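Local coordinates for protein DNA polymerase beta (Leishmania infantum, PDB 4P4M) that extends DNA by template-dependent nucleotide addition as a family X polymerase, and probably acts in base excision repair, at residues 237-241 and 242-246; 221-224 and 225-229; 124-127 and 128-132. All coordinates share one frame; numbering follows the deposited sequence. Where two conformers were deposited one is given.

Contact 1. Residues 237-241 and 242-246; sequences MAQGP and LKYMG. With nucleotides of chain C.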
ATOM      1  N   MET A 237      -4.420   7.870   8.291  1.00 19.42           N
ATOM      2  CA  MET A 237      -3.379   7.291   9.145  1.00 21.20           C
ATOM      3  C   MET A 237      -1.999   7.885   8.856  1.00 22.44           C
ATOM      4  O   MET A 237      -1.275   8.283   9.773  1.00 21.12           O
ATOM      5  CB  MET A 237      -3.332   5.764   8.977  1.00 21.60           C
ATOM      6  CG  MET A 237      -4.538   5.035   9.585  1.00 23.00           C
ATOM      7  SD  MET A 237      -4.586   3.309   9.071  1.00 39.63           S
ATOM      8  CE  MET A 237      -5.904   2.704  10.128  1.00 38.25           C
ATOM      9  N   ALA A 238      -1.633   7.934   7.578  1.00 22.35           N
ATOM     10  CA  ALA A 238      -0.348   8.501   7.154  1.00 24.53           C
ATOM     11  C   ALA A 238      -0.471   9.004   5.719  1.00 20.42           C
ATOM     12  O   ALA A 238      -1.202   8.421   4.907  1.00 19.81           O
ATOM     13  CB  ALA A 238       0.774   7.455   7.257  1.00 21.57           C
ATOM     14  N   GLN A 239       0.239  10.081   5.400  1.00 21.40           N
ATOM     15  CA  GLN A 239       0.198  10.631   4.044  1.00 23.31           C
ATOM     16  C   GLN A 239       1.466  11.395   3.686  1.00 17.87           C
ATOM     17  O   GLN A 239       1.908  12.265   4.436  1.00 19.67           O
ATOM     18  CB  GLN A 239      -1.028  11.543   3.864  1.00 19.57           C
ATOM     19  CG  GLN A 239      -1.113  12.218   2.475  1.00 22.56           C
ATOM     20  CD  GLN A 239      -2.379  13.057   2.309  1.00 29.08           C
ATOM     21  OE1 GLN A 239      -3.222  13.107   3.207  1.00 25.65           O
ATOM     22  NE2 GLN A 239      -2.523  13.707   1.152  1.00 21.89           N
ATOM     23  N   GLY A 240       2.043  11.061   2.535  1.00 18.73           N
ATOM     24  CA  GLY A 240       3.161  11.796   1.961  1.00 20.27           C
ATOM     25  C   GLY A 240       2.930  11.912   0.459  1.00 20.01           C
ATOM     26  O   GLY A 240       1.837  11.615  -0.024  1.00 21.68           O
ATOM     27  N   PRO A 241       3.953  12.340  -0.292  1.00 19.30           N
ATOM     28  CA  PRO A 241       3.742  12.549  -1.733  1.00 19.28           C
ATOM     29  C   PRO A 241       3.658  11.261  -2.566  1.00 18.11           C
ATOM     30  O   PRO A 241       3.235  11.338  -3.725  1.00 19.39           O
ATOM     31  CB  PRO A 241       4.964  13.379  -2.157  1.00 27.99           C
ATOM     32  CG  PRO A 241       5.992  13.148  -1.122  1.00 29.40           C
ATOM     33  CD  PRO A 241       5.284  12.781   0.164  1.00 21.81           C
ATOM     34  N   LEU A 242       4.059  10.121  -2.002  1.00 15.10           N
ATOM     35  CA  LEU A 242       4.041   8.846  -2.726  1.00 16.81           C
ATOM     36  C   LEU A 242       2.991   7.846  -2.227  1.00 18.24           C
ATOM     37  O   LEU A 242       2.527   6.984  -2.994  1.00 16.45           O
ATOM     38  CB  LEU A 242       5.409   8.163  -2.605  1.00 19.22           C
ATOM     39  CG  LEU A 242       6.590   8.846  -3.289  1.00 22.68           C
ATOM     40  CD1 LEU A 242       7.903   8.293  -2.740  1.00 18.25           C
ATOM     41  CD2 LEU A 242       6.495   8.657  -4.805  1.00 19.87           C
ATOM     42  N   LYS A 243       2.648   7.942  -0.941  1.00 19.07           N
ATOM     43  CA  LYS A 243       1.830   6.924  -0.286  1.00 16.16           C
ATOM     44  C   LYS A 243       0.779   7.535   0.648  1.00 15.77           C
ATOM     45  O   LYS A 243       1.090   8.385   1.493  1.00 18.03           O
ATOM     46  CB  LYS A 243       2.742   5.956   0.482  1.00 16.96           C
ATOM     47  CG  LYS A 243       2.043   4.916   1.382  1.00 17.75           C
ATOM     48  CD  LYS A 243       3.154   4.065   2.016  1.00 25.50           C
ATOM     49  CE  LYS A 243       2.730   3.257   3.208  1.00 35.22           C
ATOM     50  NZ  LYS A 243       3.947   2.757   3.945  1.00 29.26           N
ATOM     51  N   TYR A 244      -0.466   7.093   0.486  1.00 15.47           N
ATOM     52  CA  TYR A 244      -1.563   7.511   1.356  1.00 16.57           C
ATOM     53  C   TYR A 244      -2.151   6.267   2.043  1.00 17.00           C
ATOM     54  O   TYR A 244      -2.350   5.241   1.393  1.00 16.80           O
ATOM     55  CB  TYR A 244      -2.673   8.220   0.551  1.00 14.88           C
ATOM     56  CG  TYR A 244      -3.923   8.427   1.392  1.00 21.61           C
ATOM     57  CD1 TYR A 244      -4.064   9.552   2.206  1.00 23.57           C
ATOM     58  CD2 TYR A 244      -4.938   7.480   1.404  1.00 21.24           C
ATOM     59  CE1 TYR A 244      -5.192   9.726   2.995  1.00 22.37           C
ATOM     60  CE2 TYR A 244      -6.072   7.645   2.196  1.00 20.03           C
ATOM     61  CZ  TYR A 244      -6.188   8.772   2.987  1.00 23.93           C
ATOM     62  OH  TYR A 244      -7.313   8.935   3.776  1.00 26.90           O
ATOM     63  N   MET A 245      -2.413   6.358   3.347  1.00 16.14           N
ATOM     64  CA  MET A 245      -3.110   5.298   4.083  1.00 15.35           C
ATOM     65  C   MET A 245      -4.223   5.931   4.918  1.00 19.68           C
ATOM     66  O   MET A 245      -3.948   6.793   5.757  1.00 18.76           O
ATOM     67  CB  MET A 245      -2.145   4.565   5.030  1.00 16.97           C
ATOM     68  CG  MET A 245      -1.012   3.809   4.342  1.00 26.97           C
ATOM     69  SD  MET A 245       0.323   3.362   5.493  1.00 37.54           S
ATOM     70  CE  MET A 245      -0.588   2.619   6.845  1.00 44.06           C
ATOM     71  N   GLY A 246      -5.466   5.498   4.701  1.00 19.78           N
ATOM     72  CA  GLY A 246      -6.607   6.023   5.437  1.00 21.50           C
ATOM     73  C   GLY A 246      -7.812   5.088   5.458  1.00 20.80           C
ATOM     74  O   GLY A 246      -7.694   3.898   5.147  1.00 20.14           O
TER
ATOM     75  P    DT C   5       5.869   8.799   1.411  1.00 19.79           P
ATOM     76  OP1  DT C   5       4.682   9.311   0.689  1.00 19.99           O
ATOM     77  OP2  DT C   5       7.205   9.440   1.228  1.00 20.78           O
ATOM     78  O5'  DT C   5       5.540   8.827   2.985  1.00 19.86           O
ATOM     79  C5'  DT C   5       4.261   8.333   3.442  1.00 18.55           C
ATOM     80  C4'  DT C   5       4.171   8.378   4.973  1.00 22.17           C
ATOM     81  O4'  DT C   5       5.140   7.435   5.515  1.00 22.75           O
ATOM     82  C3'  DT C   5       4.401   9.719   5.690  1.00 24.02           C
ATOM     83  O3'  DT C   5       3.289   9.839   6.592  1.00 22.00           O
ATOM     84  C2'  DT C   5       5.763   9.536   6.370  1.00 23.32           C
ATOM     85  C1'  DT C   5       5.758   8.037   6.647  1.00 26.31           C
ATOM     86  N1   DT C   5       7.079   7.330   6.786  1.00 23.48           N
ATOM     87  C2   DT C   5       7.225   6.451   7.839  1.00 29.51           C
ATOM     88  O2   DT C   5       6.359   6.267   8.672  1.00 25.21           O
ATOM     89  N3   DT C   5       8.430   5.806   7.905  1.00 26.56           N
ATOM     90  C4   DT C   5       9.480   5.951   7.022  1.00 26.14           C
ATOM     91  O4   DT C   5      10.523   5.321   7.167  1.00 28.00           O
ATOM     92  C5   DT C   5       9.270   6.877   5.930  1.00 28.09           C
ATOM     93  C7   DT C   5      10.366   7.094   4.928  1.00 26.66           C
ATOM     94  C6   DT C   5       8.090   7.522   5.855  1.00 25.22           C
ATOM     95  P    DG C   6       3.080  11.134   7.519  1.00 24.57           P
ATOM     96  OP1  DG C   6       1.631  11.320   7.686  1.00 24.55           O
ATOM     97  OP2  DG C   6       3.929  12.235   7.007  1.00 28.17           O
ATOM     98  O5'  DG C   6       3.724  10.700   8.918  1.00 26.21           O
ATOM     99  C5'  DG C   6       3.116   9.640   9.663  1.00 30.52           C
ATOM    100  C4'  DG C   6       3.771   9.521  11.029  1.00 34.54           C
ATOM    101  O4'  DG C   6       5.047   8.844  10.895  1.00 40.49           O
ATOM    102  C3'  DG C   6       4.085  10.851  11.701  1.00 37.03           C
ATOM    103  O3'  DG C   6       3.870  10.719  13.100  1.00 50.03           O
ATOM    104  C2'  DG C   6       5.560  11.072  11.376  1.00 39.41           C
ATOM    105  C1'  DG C   6       6.075   9.642  11.452  1.00 39.06           C
ATOM    106  N9   DG C   6       7.288   9.382  10.685  1.00 35.04           N
ATOM    107  C8   DG C   6       7.651   9.935   9.481  1.00 29.33           C
ATOM    108  N7   DG C   6       8.797   9.499   9.038  1.00 35.23           N
ATOM    109  C5   DG C   6       9.210   8.589  10.000  1.00 30.67           C
ATOM    110  C6   DG C   6      10.382   7.803  10.062  1.00 35.58           C
ATOM    111  O6   DG C   6      11.308   7.753   9.236  1.00 34.59           O
ATOM    112  N1   DG C   6      10.417   7.020  11.220  1.00 35.80           N
ATOM    113  C2   DG C   6       9.442   7.007  12.188  1.00 37.85           C
ATOM    114  N2   DG C   6       9.641   6.189  13.237  1.00 40.91           N
ATOM    115  N3   DG C   6       8.342   7.744  12.137  1.00 38.92           N
ATOM    116  C4   DG C   6       8.297   8.508  11.020  1.00 36.24           C
ATOM    117  P    DC C   4      10.551   4.540  -0.972  1.00 22.35           P
ATOM    118  OP1  DC C   4      10.333   5.280  -2.236  1.00 21.14           O
ATOM    119  OP2  DC C   4      11.790   4.754  -0.188  1.00 21.51           O
ATOM    120  O5'  DC C   4       9.323   4.835   0.009  1.00 20.19           O
ATOM    121  C5'  DC C   4       7.980   4.565  -0.406  1.00 15.51           C
ATOM    122  C4'  DC C   4       6.987   5.158   0.578  1.00 19.59           C
ATOM    123  O4'  DC C   4       6.971   4.320   1.770  1.00 20.45           O
ATOM    124  C3'  DC C   4       7.274   6.586   1.037  1.00 18.22           C
ATOM    125  O3'  DC C   4       5.999   7.235   1.081  1.00 19.41           O
ATOM    126  C2'  DC C   4       7.932   6.394   2.410  1.00 21.97           C
ATOM    127  C1'  DC C   4       7.329   5.071   2.908  1.00 21.78           C
ATOM    128  N1   DC C   4       8.271   4.207   3.710  1.00 23.66           N
ATOM    129  C2   DC C   4       7.800   3.638   4.895  1.00 27.06           C
ATOM    130  O2   DC C   4       6.634   3.877   5.237  1.00 24.58           O
ATOM    131  N3   DC C   4       8.627   2.855   5.640  1.00 24.24           N
ATOM    132  C4   DC C   4       9.876   2.630   5.225  1.00 27.06           C
ATOM    133  N4   DC C   4      10.646   1.845   5.998  1.00 25.92           N
ATOM    134  C5   DC C   4      10.385   3.205   4.015  1.00 23.75           C
ATOM    135  C6   DC C   4       9.557   3.976   3.287  1.00 24.54           C
TER

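Contact 2. Residues 221-224 and 225-229; sequences GHFV and EFLES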
ATOM      1  N   GLY A 221      -2.067  14.330  -3.353  1.00 18.27           N
ATOM      2  CA  GLY A 221      -2.765  15.173  -2.401  1.00 18.91           C
ATOM      3  C   GLY A 221      -4.038  15.773  -2.977  1.00 26.30           C
ATOM      4  O   GLY A 221      -5.036  15.897  -2.272  1.00 21.52           O
ATOM      5  N   HIS A 222      -4.009  16.146  -4.256  1.00 21.35           N
ATOM      6  CA  HIS A 222      -5.207  16.649  -4.927  1.00 26.53           C
ATOM      7  C   HIS A 222      -6.299  15.580  -5.026  1.00 18.85           C
ATOM      8  O   HIS A 222      -7.489  15.872  -4.828  1.00 20.82           O
ATOM      9  CB  HIS A 222      -4.870  17.176  -6.334  1.00 26.54           C
ATOM     10  CG  HIS A 222      -3.961  18.367  -6.333  1.00 40.40           C
ATOM     11  ND1 HIS A 222      -3.994  19.329  -5.346  1.00 56.50           N
ATOM     12  CD2 HIS A 222      -2.995  18.750  -7.202  1.00 45.34           C
ATOM     13  CE1 HIS A 222      -3.085  20.255  -5.608  1.00 55.96           C
ATOM     14  NE2 HIS A 222      -2.469  19.929  -6.726  1.00 45.75           N
ATOM     15  N   PHE A 223      -5.898  14.351  -5.353  1.00 17.21           N
ATOM     16  CA  PHE A 223      -6.839  13.229  -5.453  1.00 17.39           C
ATOM     17  C   PHE A 223      -7.448  12.917  -4.077  1.00 21.24           C
ATOM     18  O   PHE A 223      -8.662  12.707  -3.941  1.00 17.15           O
ATOM     19  CB  PHE A 223      -6.116  12.001  -6.042  1.00 17.05           C
ATOM     20  CG  PHE A 223      -7.008  10.803  -6.294  1.00 19.09           C
ATOM     21  CD1 PHE A 223      -8.203  10.932  -6.995  1.00 20.86           C
ATOM     22  CD2 PHE A 223      -6.622   9.535  -5.865  1.00 16.82           C
ATOM     23  CE1 PHE A 223      -9.007   9.819  -7.243  1.00 19.75           C
ATOM     24  CE2 PHE A 223      -7.416   8.426  -6.115  1.00 17.66           C
ATOM     25  CZ  PHE A 223      -8.606   8.568  -6.810  1.00 18.06           C
ATOM     26  N   VAL A 224      -6.602  12.905  -3.054  1.00 16.40           N
ATOM     27  CA  VAL A 224      -7.061  12.679  -1.679  1.00 17.52           C
ATOM     28  C   VAL A 224      -8.063  13.750  -1.223  1.00 17.79           C
ATOM     29  O   VAL A 224      -9.116  13.423  -0.665  1.00 17.33           O
ATOM     30  CB  VAL A 224      -5.863  12.573  -0.697  1.00 18.97           C
ATOM     31  CG1 VAL A 224      -6.340  12.642   0.760  1.00 17.70           C
ATOM     32  CG2 VAL A 224      -5.101  11.263  -0.958  1.00 20.07           C
ATOM     33  N   GLU A 225      -7.754  15.021  -1.479  1.00 17.61           N
ATOM     34  CA  GLU A 225      -8.675  16.111  -1.106  1.00 20.49           C
ATOM     35  C   GLU A 225     -10.042  15.950  -1.773  1.00 23.64           C
ATOM     36  O   GLU A 225     -11.087  16.205  -1.154  1.00 19.85           O
ATOM     37  CB  GLU A 225      -8.091  17.477  -1.486  1.00 24.24           C
ATOM     38  CG  GLU A 225      -6.892  17.890  -0.656  1.00 40.95           C
ATOM     39  CD  GLU A 225      -6.222  19.151  -1.188  1.00 66.90           C
ATOM     40  OE1 GLU A 225      -6.447  19.504  -2.368  1.00 61.38           O
ATOM     41  OE2 GLU A 225      -5.465  19.785  -0.424  1.00 80.77           O
ATOM     42  N   PHE A 226     -10.036  15.534  -3.039  1.00 20.51           N
ATOM     43  CA  PHE A 226     -11.284  15.320  -3.778  1.00 21.75           C
ATOM     44  C   PHE A 226     -12.126  14.217  -3.112  1.00 20.30           C
ATOM     45  O   PHE A 226     -13.330  14.398  -2.881  1.00 19.07           O
ATOM     46  CB  PHE A 226     -10.980  14.987  -5.251  1.00 19.85           C
ATOM     47  CG  PHE A 226     -12.203  14.961  -6.142  1.00 18.57           C
ATOM     48  CD1 PHE A 226     -12.854  16.142  -6.483  1.00 21.02           C
ATOM     49  CD2 PHE A 226     -12.684  13.764  -6.657  1.00 18.95           C
ATOM     50  CE1 PHE A 226     -13.980  16.122  -7.292  1.00 25.52           C
ATOM     51  CE2 PHE A 226     -13.800  13.737  -7.476  1.00 21.03           C
ATOM     52  CZ  PHE A 226     -14.446  14.919  -7.795  1.00 23.62           C
ATOM     53  N   LEU A 227     -11.492  13.086  -2.797  1.00 18.56           N
ATOM     54  CA  LEU A 227     -12.178  11.975  -2.123  1.00 16.45           C
ATOM     55  C   LEU A 227     -12.677  12.364  -0.728  1.00 18.71           C
ATOM     56  O   LEU A 227     -13.701  11.867  -0.266  1.00 19.28           O
ATOM     57  CB  LEU A 227     -11.266  10.747  -2.030  1.00 17.49           C
ATOM     58  CG  LEU A 227     -10.834  10.124  -3.366  1.00 19.40           C
ATOM     59  CD1 LEU A 227      -9.773   9.049  -3.133  1.00 17.04           C
ATOM     60  CD2 LEU A 227     -12.038   9.532  -4.113  1.00 18.63           C
ATOM     61  N   GLU A 228     -11.949  13.244  -0.054  1.00 17.02           N
ATOM     62  CA  GLU A 228     -12.404  13.744   1.248  1.00 18.20           C
ATOM     63  C   GLU A 228     -13.651  14.638   1.117  1.00 25.27           C
ATOM     64  O   GLU A 228     -14.567  14.558   1.944  1.00 21.62           O
ATOM     65  CB  GLU A 228     -11.254  14.466   1.973  1.00 22.08           C
ATOM     66  CG  GLU A 228     -10.184  13.486   2.483  1.00 19.78           C
ATOM     67  CD  GLU A 228      -8.906  14.161   2.947  1.00 29.84           C
ATOM     68  OE1 GLU A 228      -8.690  15.347   2.614  1.00 27.35           O
ATOM     69  OE2 GLU A 228      -8.106  13.490   3.633  1.00 26.69           O
ATOM     70  N   SER A 229     -13.695  15.468   0.074  1.00 21.61           N
ATOM     71  CA  SER A 229     -14.853  16.354  -0.135  1.00 20.40           C
ATOM     72  C   SER A 229     -16.123  15.557  -0.441  1.00 23.37           C
ATOM     73  O   SER A 229     -17.237  16.008  -0.156  1.00 25.76           O
ATOM     74  CB  SER A 229     -14.582  17.392  -1.242  1.00 23.48           C
ATOM     75  OG  SER A 229     -14.542  16.800  -2.534  1.00 24.75           O
TER

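Contact 3. Residues 124-127 and 128-132; sequences VDEL and LQKAD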
ATOM      1  N   VAL A 124      -7.026  -4.822  25.032  1.00 33.37           N
ATOM      2  CA  VAL A 124      -7.504  -3.952  23.967  1.00 35.51           C
ATOM      3  C   VAL A 124      -8.730  -3.158  24.414  1.00 38.97           C
ATOM      4  O   VAL A 124      -8.858  -1.981  24.091  1.00 37.99           O
ATOM      5  CB  VAL A 124      -7.845  -4.761  22.700  1.00 47.60           C
ATOM      6  CG1 VAL A 124      -8.559  -3.889  21.672  1.00 36.87           C
ATOM      7  CG2 VAL A 124      -6.577  -5.371  22.099  1.00 56.80           C
ATOM      8  N   ASP A 125      -9.617  -3.818  25.161  1.00 35.71           N
ATOM      9  CA  ASP A 125     -10.867  -3.223  25.644  1.00 42.40           C
ATOM     10  C   ASP A 125     -10.595  -1.989  26.503  1.00 40.69           C
ATOM     11  O   ASP A 125     -11.305  -0.983  26.411  1.00 37.39           O
ATOM     12  CB  ASP A 125     -11.655  -4.271  26.454  1.00 41.96           C
ATOM     13  CG  ASP A 125     -13.119  -3.888  26.675  1.00 60.71           C
ATOM     14  OD1 ASP A 125     -13.671  -3.111  25.862  1.00 66.22           O
ATOM     15  OD2 ASP A 125     -13.723  -4.384  27.663  1.00 53.08           O
ATOM     16  N   GLU A 126      -9.573  -2.076  27.351  1.00 36.94           N
ATOM     17  CA  GLU A 126      -9.176  -0.954  28.197  1.00 33.98           C
ATOM     18  C   GLU A 126      -8.546   0.175  27.381  1.00 34.45           C
ATOM     19  O   GLU A 126      -8.789   1.351  27.648  1.00 42.52           O
ATOM     20  CB  GLU A 126      -8.205  -1.416  29.286  1.00 39.39           C
ATOM     21  CG  GLU A 126      -8.840  -2.327  30.327  1.00 48.07           C
ATOM     22  CD  GLU A 126     -10.015  -1.675  31.044  1.00 62.09           C
ATOM     23  OE1 GLU A 126     -10.119  -0.427  31.021  1.00 67.07           O
ATOM     24  OE2 GLU A 126     -10.838  -2.417  31.626  1.00 51.07           O
ATOM     25  N   LEU A 127      -7.740  -0.187  26.387  1.00 33.39           N
ATOM     26  CA  LEU A 127      -7.161   0.816  25.488  1.00 34.56           C
ATOM     27  C   LEU A 127      -8.245   1.635  24.789  1.00 39.30           C
ATOM     28  O   LEU A 127      -8.143   2.858  24.715  1.00 41.44           O
ATOM     29  CB  LEU A 127      -6.232   0.173  24.461  1.00 31.92           C
ATOM     30  CG  LEU A 127      -5.586   1.112  23.421  1.00 32.19           C
ATOM     31  CD1 LEU A 127      -4.812   2.244  24.109  1.00 33.75           C
ATOM     32  CD2 LEU A 127      -4.669   0.334  22.498  1.00 34.26           C
ATOM     33  N   LEU A 128      -9.282   0.965  24.289  1.00 33.53           N
ATOM     34  CA  LEU A 128     -10.362   1.656  23.580  1.00 42.11           C
ATOM     35  C   LEU A 128     -11.105   2.633  24.490  1.00 47.71           C
ATOM     36  O   LEU A 128     -11.341   3.785  24.123  1.00 42.55           O
ATOM     37  CB  LEU A 128     -11.364   0.660  22.987  1.00 40.03           C
ATOM     38  CG  LEU A 128     -10.874  -0.464  22.067  1.00 40.95           C
ATOM     39  CD1 LEU A 128     -12.065  -1.213  21.473  1.00 43.04           C
ATOM     40  CD2 LEU A 128      -9.978   0.063  20.964  1.00 33.92           C
ATOM     41  N   GLN A 129     -11.479   2.155  25.673  1.00 37.37           N
ATOM     42  CA  GLN A 129     -12.259   2.976  26.606  0.60 43.03           C
ATOM     43  C   GLN A 129     -11.439   4.160  27.121  1.00 45.01           C
ATOM     44  O   GLN A 129     -12.005   5.211  27.427  1.00 54.18           O
ATOM     45  CB  GLN A 129     -12.845   2.137  27.765  0.60 40.86           C
ATOM     46  CG  GLN A 129     -13.657   2.923  28.837  0.60 55.35           C
ATOM     47  CD  GLN A 129     -15.141   3.125  28.489  0.60 34.28           C
ATOM     48  OE1 GLN A 129     -15.571   2.855  27.372  0.60 42.02           O
ATOM     49  NE2 GLN A 129     -15.920   3.611  29.457  0.60 35.71           N
ATOM     50  N   LYS A 130     -10.117   4.018  27.176  1.00 42.31           N
ATOM     51  CA  LYS A 130      -9.253   5.065  27.736  1.00 53.61           C
ATOM     52  C   LYS A 130      -8.474   5.953  26.756  1.00 59.19           C
ATOM     53  O   LYS A 130      -7.937   6.984  27.161  1.00 55.24           O
ATOM     54  CB  LYS A 130      -8.260   4.455  28.735  1.00 57.39           C
ATOM     55  CG  LYS A 130      -8.903   3.871  29.981  1.00 57.83           C
ATOM     56  CD  LYS A 130      -7.862   3.241  30.891  1.00 67.18           C
ATOM     57  CE  LYS A 130      -8.512   2.599  32.105  1.00 74.54           C
ATOM     58  NZ  LYS A 130      -9.326   3.579  32.875  1.00 83.36           N
ATOM     59  N   ALA A 131      -8.396   5.559  25.488  1.00 50.34           N
ATOM     60  CA  ALA A 131      -7.535   6.253  24.520  1.00 44.17           C
ATOM     61  C   ALA A 131      -7.600   7.784  24.585  1.00 45.25           C
ATOM     62  O   ALA A 131      -6.575   8.459  24.490  1.00 47.54           O
ATOM     63  CB  ALA A 131      -7.821   5.768  23.086  1.00 37.68           C
ATOM     64  N   ASP A 132      -8.802   8.332  24.719  1.00 46.00           N
ATOM     65  CA  ASP A 132      -8.974   9.783  24.704  1.00 58.32           C
ATOM     66  C   ASP A 132      -8.222  10.471  25.848  1.00 65.19           C
ATOM     67  O   ASP A 132      -7.803  11.621  25.719  1.00 61.37           O
ATOM     68  CB  ASP A 132     -10.461  10.153  24.733  1.00 60.59           C
ATOM     69  CG  ASP A 132     -11.149   9.930  23.391  1.00 66.18           C
ATOM     70  OD1 ASP A 132     -10.492   9.428  22.452  1.00 63.90           O
ATOM     71  OD2 ASP A 132     -12.351  10.247  23.277  1.00 64.15           O
TER

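Contact 1. Residues 237-241 and 242-246
Q239 and Y244, a non-hydrogen-bonded pair across the hairpin, both swing CG anti to the backbone N (chi1 177° and 169°), which brings the extended amide chain of Q239 to the rim of the tyrosine ring. There CG of Q239 lies in the ring plane, OE1 of Q239 is 3.8 Å from CD1 of Y244, and the amide stands nearly upright to the ring, the planes 83° apart. A238 and M245 form the adjacent hydrogen-bonded pair and point to the other face of the sheet. M245 N donates to A238 O (2.9 Å), while M245 O accepts both A238 N and M237 N. Two residues thus stand opposite one, a classic beta bulge. Further along, G240 N bonds to K243 O at 3.0 Å. Beyond this rung the chain reverses through P241 and L242, and the amides of L242 and K243 converge on OP1 of DT5 of chain C, L242 N at 2.9 Å from that oxygen. The phosphate also lies close against G240. Q239 N, in the non-hydrogen-bonded pair, points away from the partner strand and donates to OP1 of DG6 of chain C, again at 2.9 Å, with a straight N-H. K243, extended throughout, carries CD to O4' of DC4 of chain C and sets NZ 3.2 Å from O2 of that cytosine, a weak bond. Apart from this lysine, the main hydrogen bonds to the DNA run from backbone amides to phosphate oxygens, consistent with binding that does not depend on base sequence. This is a bulged beta hairpin in the palm of a family X polymerase that contacts the DNA backbone, with the M245 side chain about 7 Å from that of the magnesium-binding D196.

Contact 2. Residues 221-224 and 225-229
Apolar contact joins F223 and L227, one helical turn apart. CD1 of L227 sits over one face of the phenyl ring, 4.0 Å from its centroid and displaced toward the rim at CE2 and CZ, a CH-pi contact. F223 reaches it with CG anti to the backbone N (chi1 -176°). L227 also packs on L167 and K170 of helix 157-175.

Aliphatic-to-polar contacts fill the next positions. V224 crosses E228 at an angle, its CG1 3.5 Å from OE2 of E228, and the CG methylene of E228 lies against V224 O. In the same way E225 folds CG back along G221 O, at 3.2 Å. The carboxylate of E225 runs beside the H222 imidazole; OE1 of E225 lies in the ring plane at its edge, 3.9 Å from ND1 of H222.

Hydrogen bonds form the backbone ladder: E225, F226, L227 and E228 donate to the carbonyls of G221, H222, F223 and V224, ending with E228 N to V224 O at 2.9 Å. At the last turn S229 OG donates to F226 O (2.7 Å), adding a side-chain bond near the C-terminal end.

Together these are the i to i+3 and i to i+4 contacts of an amphipathic alpha-helix, 219-229, whose apolar side meets helix 157-175 and strand 233-236 in the polymerase palm.

Contact 3. Residues 124-127 and 128-132
V124 and L128 leave the apolar flank of helix 124-130 in a common direction, one turn apart; this is a short alpha-helix in the fingers region of this family X polymerase. CG1 of V124 approaches CG of L128 at 4.2 Å. L128 has CG beside its own backbone N (chi1 -54°), and this turns the branch back onto the preceding turn, where CG meets V124 O at 3.2 Å. The same carbonyl accepts L128 N at 3.0 Å. L127 continues the packed side: it rests on V104 and F107, two residues of the sodium site, and on I145 of helix 139-146, which also meets L128 and A131. The methyl of A131 lies against L127 O.

The outward side is looser. E126 and K130 run alongside each other, yet their charges do not join: OE1 of E126 is 4.5 Å from NZ of K130, beyond a salt bridge, though the opposite charges probably still attract. The nearest approach of the two side chains is a methylene to a carboxylate oxygen, CE of K130 3.6 Å from OE1 of E126, while CB and CG of the lysine pass over E126 O. E126 is bent at chi2 (-59°), which curls its carboxylate toward the lysine chain. D125 and Q129 on this solvent side are joined through the backbone.

The ladder weakens toward the C-terminal end. K130 N bonds E126 O and makes a second, weak bond to L127 O; that carbonyl is also reached by A131 N, a short but bent and therefore weak bond of 2.8 Å with an angle of 125° at the hydrogen.

In the fold
Along the chain the order is contact 3, contact 2, contact 1. The last two are neighbours in the palm, their centres 12 Å apart: helix 219-229 leads through strand 233-236 into the hairpin of strands 238-239 and 243-248, and V224 packs on Y244, with CG2 of V224 3.7 Å from CD1 of Y244. The helix thus backs the hairpin that holds the DNA backbone. Contact 3 stands apart in the fingers region, its centre 25 Å from that of contact 1 and 31 Å from that of contact 2, without touching either. Helix 139-146 bridges part of this gap, since I145 meets contact 3 while Q140 and V143 meet contact 1.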